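Local coordinates for protein flavodoxin (Aquifex aeolicus, PDB 2ARK) that probably serves as a low-potential electron donor to several redox enzymes, carrying its electrons on a bound FMN cofactor, at residues G16-M21 with G59-M64. Sequence-based numbering, arbitrary orientation.
With PO4 (phosphate ion), chain G.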
ATOM      1  N   GLY A  16      19.484   8.295 -14.754  1.00 27.65           N
ATOM      2  CA  GLY A  16      19.778   9.669 -14.419  1.00 25.81           C
ATOM      3  C   GLY A  16      18.556  10.490 -14.070  1.00 25.34           C
ATOM      4  O   GLY A  16      18.684  11.579 -13.529  1.00 25.67           O
ATOM      5  N   ASN A  17      17.365   9.988 -14.364  1.00 24.55           N
ATOM      6  CA  ASN A  17      16.158  10.783 -14.195  1.00 23.57           C
ATOM      7  C   ASN A  17      15.951  11.124 -12.750  1.00 24.16           C
ATOM      8  O   ASN A  17      15.728  12.298 -12.433  1.00 24.66           O
ATOM      9  CB  ASN A  17      14.954  10.064 -14.769  1.00 22.95           C
ATOM     10  CG  ASN A  17      15.033   9.922 -16.276  1.00 24.93           C
ATOM     11  OD1 ASN A  17      15.605  10.771 -16.972  1.00 26.19           O
ATOM     12  ND2 ASN A  17      14.469   8.838 -16.792  1.00 24.87           N
ATOM     13  N   THR A  18      16.050  10.116 -11.869  1.00 23.53           N
ATOM     14  CA  THR A  18      15.931  10.327 -10.433  1.00 23.54           C
ATOM     15  C   THR A  18      17.062  11.221  -9.877  1.00 24.62           C
ATOM     16  O   THR A  18      16.804  11.978  -8.921  1.00 25.04           O
ATOM     17  CB  THR A  18      15.765   8.993  -9.638  1.00 23.78           C
ATOM     18  OG1 THR A  18      14.740   8.217 -10.274  1.00 24.18           O
ATOM     19  CG2 THR A  18      15.335   9.240  -8.162  1.00 20.75           C
ATOM     20  N   LYS A  19      18.263  11.180 -10.493  1.00 24.59           N
ATOM     21  CA  LYS A  19      19.346  12.121 -10.168  1.00 24.98           C
ATOM     22  C   LYS A  19      18.930  13.559 -10.482  1.00 26.07           C
ATOM     23  O   LYS A  19      19.131  14.442  -9.668  1.00 27.20           O
ATOM     24  CB  LYS A  19      20.696  11.779 -10.861  1.00 25.23           C
ATOM     25  CG  LYS A  19      21.959  12.479 -10.181  1.00 24.98           C
ATOM     26  CD  LYS A  19      23.105  12.821 -11.118  1.00 23.96           C
ATOM     27  CE  LYS A  19      24.358  13.334 -10.383  1.00 25.23           C
ATOM     28  NZ  LYS A  19      25.710  12.951 -11.072  1.00 21.47           N
ATOM     29  N   LYS A  20      18.349  13.802 -11.646  1.00 27.41           N
ATOM     30  CA  LYS A  20      17.833  15.130 -11.981  1.00 29.14           C
ATOM     31  C   LYS A  20      16.737  15.588 -10.987  1.00 29.47           C
ATOM     32  O   LYS A  20      16.771  16.728 -10.514  1.00 29.09           O
ATOM     33  CB  LYS A  20      17.365  15.190 -13.443  1.00 29.99           C
ATOM     34  CG  LYS A  20      18.514  15.439 -14.454  1.00 34.03           C
ATOM     35  CD  LYS A  20      19.445  14.208 -14.594  1.00 38.60           C
ATOM     36  CE  LYS A  20      20.985  14.530 -14.784  1.00 38.54           C
ATOM     37  NZ  LYS A  20      21.883  13.318 -14.503  1.00 38.16           N
HETATM   38  N   MSE A  21      15.805  14.694 -10.628  1.00 29.74           N
HETATM   39  CA  MSE A  21      14.861  14.983  -9.535  1.00 31.04           C
HETATM   40  C   MSE A  21      15.557  15.323  -8.233  1.00 28.67           C
HETATM   41  O   MSE A  21      15.158  16.247  -7.563  1.00 29.69           O
HETATM   42  CB  MSE A  21      13.928  13.815  -9.259  1.00 30.16           C
HETATM   43  CG  MSE A  21      13.092  13.385 -10.428  1.00 31.87           C
HETATM   44 SE   MSE A  21      11.865  11.949  -9.922  1.00 39.05          SE
HETATM   45  CE  MSE A  21      10.431  13.045  -9.016  1.00 31.42           C
ATOM     46  N   GLY A  59      14.983   9.041  -2.921  1.00 24.60           N
ATOM     47  CA  GLY A  59      14.449   8.871  -4.268  1.00 23.18           C
ATOM     48  C   GLY A  59      14.917   7.607  -4.920  1.00 23.64           C
ATOM     49  O   GLY A  59      16.039   7.145  -4.688  1.00 23.36           O
ATOM     50  N   SER A  60      14.054   7.016  -5.726  1.00 23.47           N
ATOM     51  CA  SER A  60      14.425   5.821  -6.428  1.00 23.41           C
ATOM     52  C   SER A  60      13.715   5.808  -7.756  1.00 23.72           C
ATOM     53  O   SER A  60      12.593   6.323  -7.850  1.00 25.14           O
ATOM     54  CB  SER A  60      13.959   4.610  -5.634  1.00 24.23           C
ATOM     55  OG  SER A  60      14.208   3.374  -6.319  1.00 24.42           O
ATOM     56  N   PRO A  61      14.318   5.173  -8.780  1.00 22.50           N
ATOM     57  CA  PRO A  61      13.504   4.863  -9.956  1.00 22.05           C
ATOM     58  C   PRO A  61      12.373   3.921  -9.535  1.00 22.48           C
ATOM     59  O   PRO A  61      12.523   3.163  -8.565  1.00 22.54           O
ATOM     60  CB  PRO A  61      14.496   4.132 -10.882  1.00 22.37           C
ATOM     61  CG  PRO A  61      15.608   3.616  -9.956  1.00 22.30           C
ATOM     62  CD  PRO A  61      15.704   4.683  -8.893  1.00 22.17           C
ATOM     63  N   THR A  62      11.240   3.954 -10.226  1.00 22.74           N
ATOM     64  CA  THR A  62      10.212   2.954  -9.984  1.00 22.77           C
ATOM     65  C   THR A  62      10.667   1.664 -10.596  1.00 23.18           C
ATOM     66  O   THR A  62      10.681   1.535 -11.799  1.00 22.70           O
ATOM     67  CB  THR A  62       8.875   3.360 -10.649  1.00 23.05           C
ATOM     68  OG1 THR A  62       8.432   4.572 -10.048  1.00 25.80           O
ATOM     69  CG2 THR A  62       7.775   2.272 -10.450  1.00 21.10           C
ATOM     70  N   ASN A  63      11.055   0.709  -9.775  1.00 25.22           N
ATOM     71  CA  ASN A  63      11.504  -0.586 -10.292  1.00 26.85           C
ATOM     72  C   ASN A  63      10.526  -1.696  -9.872  1.00 28.28           C
ATOM     73  O   ASN A  63      10.481  -2.090  -8.692  1.00 28.42           O
ATOM     74  CB  ASN A  63      12.942  -0.916  -9.839  1.00 26.60           C
ATOM     75  CG  ASN A  63      14.022  -0.016 -10.494  1.00 26.68           C
ATOM     76  OD1 ASN A  63      15.170   0.008 -10.043  1.00 26.59           O
ATOM     77  ND2 ASN A  63      13.668   0.687 -11.554  1.00 25.45           N
HETATM   78  N   MSE A  64       9.764  -2.200 -10.839  1.00 28.91           N
HETATM   79  CA  MSE A  64       8.705  -3.152 -10.587  1.00 30.91           C
HETATM   80  C   MSE A  64       7.745  -2.610  -9.523  1.00 29.33           C
HETATM   81  O   MSE A  64       7.261  -3.346  -8.675  1.00 28.83           O
HETATM   82  CB  MSE A  64       9.255  -4.530 -10.213  1.00 34.06           C
HETATM   83  CG  MSE A  64      10.260  -5.116 -11.215  1.00 41.66           C
HETATM   84 SE   MSE A  64       9.584  -5.246 -13.163  1.00 69.60          SE
HETATM   85  CE  MSE A  64       9.832  -3.246 -13.960  1.00 51.55           C
TER
HETATM   86  P   PO4 G 501      16.258   6.832 -13.079  0.60 18.17           P
HETATM   87  O1  PO4 G 501      14.792   6.654 -13.393  0.60 23.64           O
HETATM   88  O2  PO4 G 501      16.957   5.551 -13.299  0.60 24.83           O
HETATM   89  O3  PO4 G 501      16.910   7.779 -14.017  0.60 25.54           O
HETATM   90  O4  PO4 G 501      16.476   7.223 -11.673  0.60 23.55           O
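Thr18, in the first turn of helix 17-30, reaches strand 55-61 at Gly59-Pro61 through the two branches of its side chain. From CB, which points toward the strand, the methyl CG2 runs anti to the backbone N and lies against the Gly59-Ser60 peptide, with Thr18 CG2 3.5 Å from Ser60 N. Gly59 leaves room for it: a CB there would sit tightly against this methyl. The other branch stays beside the backbone N (chi1 -49°), and Thr18 OG1 comes 3.4 Å from Pro61 N, which has no hydrogen to give. In the flavodoxin fold the loop into this first helix forms the FMN phosphate site, and here it holds a phosphate ion, probably from the crystallisation liquor. Thr18 N donates to phosphate O4 at 2.9 Å; Thr18 OG1 is modelled so close to the same oxygen that the details of this bond are doubtful. Thr15 N of the same loop adds another bond. With an alanine here the backbone bond could remain, but the loss of both branches would probably leave a gap beside the Gly59-Ser60 peptide and take away the hydroxyl from beside the phosphate. Pro61 CB comes 3.6 Å from phosphate O1.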